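Local coordinates for ABC transporter binding protein AcbH (PDB 3OO8), which binds beta-D-galactopyranose as the extracellular solute receptor of a bacterial ABC transporter, at residues 26-38 with 311-323. The protein carries 2 engineered substitutions. Sequence-based numbering, arbitrary orientation.
Sequences GNGPITFGSNYSD and NAAAAKKVLQYIG
I30 and F32 of strand 30-34 pack against A314, V318 and I322 of helix 312-322, an apolar strand-on-helix contact in the lobe that holds the N-terminus. The two axes come within 8.9 Å and cross at -60°. I30 makes the main contact, with both of its branches. Its CG2 lies 3.6 Å from CB of A314 and also lies near the backbone N of A315. The other branch has CG1 between the backbone N and the carbonyl carbon (chi1 68°). From there it extends to CD1, which meets V318 CG2 tip to tip at 3.8 Å. With an alanine here both branches are lost, which would probably open a gap over A314 and beside V318 CG2. F32 offers a ring edge: I322 CD1 sits near the ring plane, 4.0 Å from CE1. V318 CG1 is also near that plane, but a little farther from CE1.

This is the alpha/beta layering of a class 2 solute-binding protein. Strand 30-34 runs parallel to its neighbours 60-64 and 85-89, and helix 312-322 lies against this sheet. F45 of helix 39-56 meets the F32 ring edge-to-face, while L85 of strand 85-89 touches I30 and F32 as well as A315 and L319. In the loop after the strand, N35 ND2 hydrogen-bonds to OE1 of Q71, a beta-D-galactose-binding residue, whose side chain is about 11 Å from that of F32.

Before the strand, residues 26-28 pass over the first turns of the helix. G26 O comes within 3.7 Å of A314 CA. At the N-cap position, N311 brings ND2 to 2.9 Å from G28 O. K317 CD passes 4.2 Å from G26 O, and its NZ hydrogen-bonds to T56 O at the end of helix 39-56.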
loop_
_atom_site.group_PDB
_atom_site.type_symbol
_atom_site.label_atom_id
_atom_site.label_comp_id
_atom_site.label_asym_id
_atom_site.label_seq_id
_atom_site.Cartn_x
_atom_site.Cartn_y
_atom_site.Cartn_z
ATOM N N GLY A 26 2.493 26.806 -24.603
ATOM C CA GLY A 26 1.712 25.696 -23.977
ATOM C C GLY A 26 2.421 24.350 -24.010
ATOM O O GLY A 26 1.873 23.342 -23.555
ATOM N N ASN A 27 3.633 24.322 -24.559
ATOM C CA ASN A 27 4.407 23.068 -24.644
ATOM C C ASN A 27 5.863 23.243 -24.211
ATOM O O ASN A 27 6.697 22.401 -24.558
ATOM C CB ASN A 27 4.418 22.499 -26.079
ATOM C CG ASN A 27 3.033 22.147 -26.599
ATOM O OD1 ASN A 27 2.427 22.911 -27.355
ATOM N ND2 ASN A 27 2.532 20.982 -26.219
ATOM N N GLY A 28 6.161 24.334 -23.494
ATOM C CA GLY A 28 7.539 24.702 -23.111
ATOM C C GLY A 28 8.095 23.758 -22.067
ATOM O O GLY A 28 7.310 23.083 -21.396
ATOM N N PRO A 29 9.429 23.696 -21.914
ATOM C CA PRO A 29 10.035 22.709 -20.976
ATOM C C PRO A 29 9.483 22.800 -19.557
ATOM O O PRO A 29 9.456 23.888 -18.970
ATOM C CB PRO A 29 11.520 23.074 -20.947
ATOM C CG PRO A 29 11.756 23.910 -22.153
ATOM C CD PRO A 29 10.441 24.526 -22.592
ATOM N N ILE A 30 9.048 21.666 -19.016
ATOM C CA ILE A 30 8.687 21.607 -17.597
ATOM C C ILE A 30 9.813 21.051 -16.742
ATOM O O ILE A 30 10.697 20.381 -17.249
ATOM C CB ILE A 30 7.385 20.797 -17.369
ATOM C CG1 ILE A 30 7.580 19.310 -17.675
ATOM C CG2 ILE A 30 6.252 21.367 -18.206
ATOM C CD1 ILE A 30 6.529 18.371 -17.017
ATOM N N THR A 31 9.782 21.329 -15.438
ATOM C CA THR A 31 10.653 20.633 -14.513
ATOM C C THR A 31 9.839 19.598 -13.739
ATOM O O THR A 31 8.629 19.735 -13.568
ATOM C CB THR A 31 11.344 21.607 -13.546
ATOM O OG1 THR A 31 10.358 22.427 -12.902
ATOM C CG2 THR A 31 12.331 22.487 -14.340
ATOM N N PHE A 32 10.532 18.571 -13.259
ATOM C CA PHE A 32 9.857 17.468 -12.595
ATOM C C PHE A 32 10.627 17.122 -11.335
ATOM O O PHE A 32 11.781 16.715 -11.397
ATOM C CB PHE A 32 9.822 16.226 -13.505
ATOM C CG PHE A 32 8.582 15.405 -13.341
ATOM C CD1 PHE A 32 7.835 15.045 -14.445
ATOM C CD2 PHE A 32 8.190 14.958 -12.077
ATOM C CE1 PHE A 32 6.673 14.293 -14.304
ATOM C CE2 PHE A 32 7.024 14.188 -11.929
ATOM C CZ PHE A 32 6.255 13.879 -13.063
ATOM N N GLY A 33 9.981 17.284 -10.186
ATOM C CA GLY A 33 10.603 16.927 -8.916
ATOM C C GLY A 33 10.421 15.447 -8.709
ATOM O O GLY A 33 9.282 14.965 -8.662
ATOM N N SER A 34 11.534 14.722 -8.605
ATOM C CA SER A 34 11.492 13.283 -8.497
ATOM C C SER A 34 12.215 12.694 -7.293
ATOM O O SER A 34 13.386 12.983 -7.064
ATOM C CB SER A 34 12.048 12.654 -9.785
ATOM O OG SER A 34 12.175 11.245 -9.655
ATOM N N ASN A 35 11.515 11.845 -6.554
ATOM C CA ASN A 35 12.080 11.095 -5.439
ATOM C C ASN A 35 12.591 9.727 -5.885
ATOM O O ASN A 35 12.935 8.876 -5.054
ATOM C CB ASN A 35 11.042 11.003 -4.306
ATOM C CG ASN A 35 9.813 10.169 -4.705
ATOM O OD1 ASN A 35 9.835 9.516 -5.738
ATOM N ND2 ASN A 35 8.775 10.144 -3.857
ATOM N N TYR A 36 12.671 9.475 -7.191
ATOM C CA TYR A 36 13.222 8.196 -7.657
ATOM C C TYR A 36 14.746 8.304 -7.685
ATOM O O TYR A 36 15.347 8.580 -8.719
ATOM C CB TYR A 36 12.689 7.795 -9.036
ATOM C CG TYR A 36 11.208 7.458 -9.078
ATOM C CD1 TYR A 36 10.693 6.436 -8.309
ATOM C CD2 TYR A 36 10.339 8.157 -9.932
ATOM C CE1 TYR A 36 9.363 6.114 -8.349
ATOM C CE2 TYR A 36 8.977 7.833 -9.996
ATOM C CZ TYR A 36 8.505 6.821 -9.191
ATOM O OH TYR A 36 7.183 6.457 -9.210
ATOM N N SER A 37 15.366 8.078 -6.536
ATOM C CA SER A 37 16.818 8.246 -6.449
ATOM C C SER A 37 17.558 6.904 -6.564
ATOM O O SER A 37 18.727 6.884 -6.942
ATOM C CB SER A 37 17.194 9.002 -5.157
ATOM O OG SER A 37 16.795 8.284 -3.995
ATOM N N ASP A 38 16.894 5.788 -6.271
ATOM C CA ASP A 38 17.521 4.461 -6.458
ATOM C C ASP A 38 17.813 4.236 -7.950
ATOM O O ASP A 38 17.090 4.725 -8.832
ATOM C CB ASP A 38 16.662 3.314 -5.916
ATOM C CG ASP A 38 16.579 3.283 -4.401
ATOM O OD1 ASP A 38 17.358 3.973 -3.717
ATOM O OD2 ASP A 38 15.700 2.559 -3.904
ATOM N N ASN A 311 4.345 26.640 -15.479
ATOM C CA ASN A 311 3.981 25.969 -16.712
ATOM C C ASN A 311 2.945 24.860 -16.535
ATOM O O ASN A 311 3.122 23.726 -17.003
ATOM C CB ASN A 311 5.234 25.483 -17.450
ATOM C CG ASN A 311 5.014 25.393 -18.940
ATOM O OD1 ASN A 311 3.918 25.677 -19.428
ATOM N ND2 ASN A 311 6.035 24.960 -19.665
ATOM N N ALA A 312 1.840 25.184 -15.868
ATOM C CA ALA A 312 0.795 24.196 -15.578
ATOM C C ALA A 312 0.190 23.534 -16.798
ATOM O O ALA A 312 -0.122 22.346 -16.767
ATOM C CB ALA A 312 -0.319 24.818 -14.690
ATOM N N ALA A 313 -0.029 24.302 -17.867
ATOM C CA ALA A 313 -0.657 23.743 -19.062
ATOM C C ALA A 313 0.160 22.594 -19.639
ATOM O O ALA A 313 -0.399 21.543 -19.990
ATOM C CB ALA A 313 -0.868 24.841 -20.123
ATOM N N ALA A 314 1.474 22.801 -19.723
ATOM C CA ALA A 314 2.362 21.786 -20.280
ATOM C C ALA A 314 2.437 20.613 -19.313
ATOM O O ALA A 314 2.492 19.442 -19.728
ATOM C CB ALA A 314 3.760 22.361 -20.551
ATOM N N ALA A 315 2.405 20.935 -18.021
ATOM C CA ALA A 315 2.499 19.860 -16.982
ATOM C C ALA A 315 1.281 18.946 -17.101
ATOM O O ALA A 315 1.369 17.725 -16.954
ATOM C CB ALA A 315 2.571 20.477 -15.577
ATOM N N LYS A 316 0.124 19.536 -17.373
ATOM C CA LYS A 316 -1.082 18.738 -17.528
ATOM C C LYS A 316 -1.005 17.801 -18.724
ATOM O O LYS A 316 -1.542 16.710 -18.674
ATOM C CB LYS A 316 -2.322 19.643 -17.609
ATOM C CG LYS A 316 -2.713 20.230 -16.272
ATOM C CD LYS A 316 -3.852 21.262 -16.436
ATOM C CE LYS A 316 -4.279 21.823 -15.097
ATOM N NZ LYS A 316 -5.346 22.885 -15.317
ATOM N N LYS A 317 -0.325 18.203 -19.799
ATOM C CA LYS A 317 -0.213 17.309 -20.955
ATOM C C LYS A 317 0.625 16.104 -20.585
ATOM O O LYS A 317 0.324 14.991 -20.993
ATOM C CB LYS A 317 0.449 17.998 -22.157
ATOM C CG LYS A 317 -0.390 19.107 -22.791
ATOM C CD LYS A 317 0.195 19.502 -24.162
ATOM C CE LYS A 317 0.171 18.329 -25.156
ATOM N NZ LYS A 317 0.575 18.666 -26.568
ATOM N N VAL A 318 1.663 16.352 -19.788
ATOM C CA VAL A 318 2.555 15.275 -19.347
ATOM C C VAL A 318 1.762 14.344 -18.421
ATOM O O VAL A 318 1.875 13.117 -18.508
ATOM C CB VAL A 318 3.872 15.799 -18.738
ATOM C CG1 VAL A 318 4.705 14.624 -18.173
ATOM C CG2 VAL A 318 4.721 16.489 -19.809
ATOM N N LEU A 319 0.958 14.905 -17.517
ATOM C CA LEU A 319 0.118 14.048 -16.676
ATOM C C LEU A 319 -0.848 13.183 -17.490
ATOM O O LEU A 319 -1.095 12.034 -17.140
ATOM C CB LEU A 319 -0.662 14.882 -15.657
ATOM C CG LEU A 319 0.109 15.483 -14.474
ATOM C CD1 LEU A 319 -0.807 16.402 -13.629
ATOM C CD2 LEU A 319 0.775 14.418 -13.563
ATOM N N GLN A 320 -1.455 13.748 -18.539
ATOM C CA GLN A 320 -2.322 12.957 -19.405
ATOM C C GLN A 320 -1.590 11.749 -19.965
ATOM O O GLN A 320 -2.156 10.666 -20.018
ATOM C CB GLN A 320 -2.897 13.823 -20.530
ATOM C CG GLN A 320 -3.877 14.784 -19.966
ATOM C CD GLN A 320 -4.397 15.804 -20.972
ATOM O OE1 GLN A 320 -4.128 15.709 -22.164
ATOM N NE2 GLN A 320 -5.158 16.774 -20.488
ATOM N N TYR A 321 -0.343 11.941 -20.372
ATOM C CA TYR A 321 0.472 10.834 -20.872
ATOM C C TYR A 321 0.752 9.817 -19.776
ATOM O O TYR A 321 0.691 8.584 -20.004
ATOM C CB TYR A 321 1.773 11.368 -21.503
ATOM C CG TYR A 321 2.717 10.231 -21.843
ATOM C CD1 TYR A 321 2.600 9.550 -23.058
ATOM C CD2 TYR A 321 3.640 9.788 -20.929
ATOM C CE1 TYR A 321 3.403 8.471 -23.333
ATOM C CE2 TYR A 321 4.451 8.745 -21.211
ATOM C CZ TYR A 321 4.321 8.084 -22.385
ATOM O OH TYR A 321 5.171 7.014 -22.597
ATOM N N ILE A 322 1.059 10.313 -18.582
ATOM C CA ILE A 322 1.374 9.408 -17.483
ATOM C C ILE A 322 0.156 8.530 -17.149
ATOM O O ILE A 322 0.309 7.372 -16.718
ATOM C CB ILE A 322 1.854 10.231 -16.245
ATOM C CG1 ILE A 322 3.268 10.768 -16.513
ATOM C CG2 ILE A 322 1.777 9.395 -14.949
ATOM C CD1 ILE A 322 3.852 11.669 -15.390
ATOM N N GLY A 323 -1.033 9.095 -17.299
ATOM C CA GLY A 323 -2.281 8.354 -16.997
ATOM C C GLY A 323 -2.711 7.449 -18.129
ATOM O O GLY A 323 -3.901 7.433 -18.478
#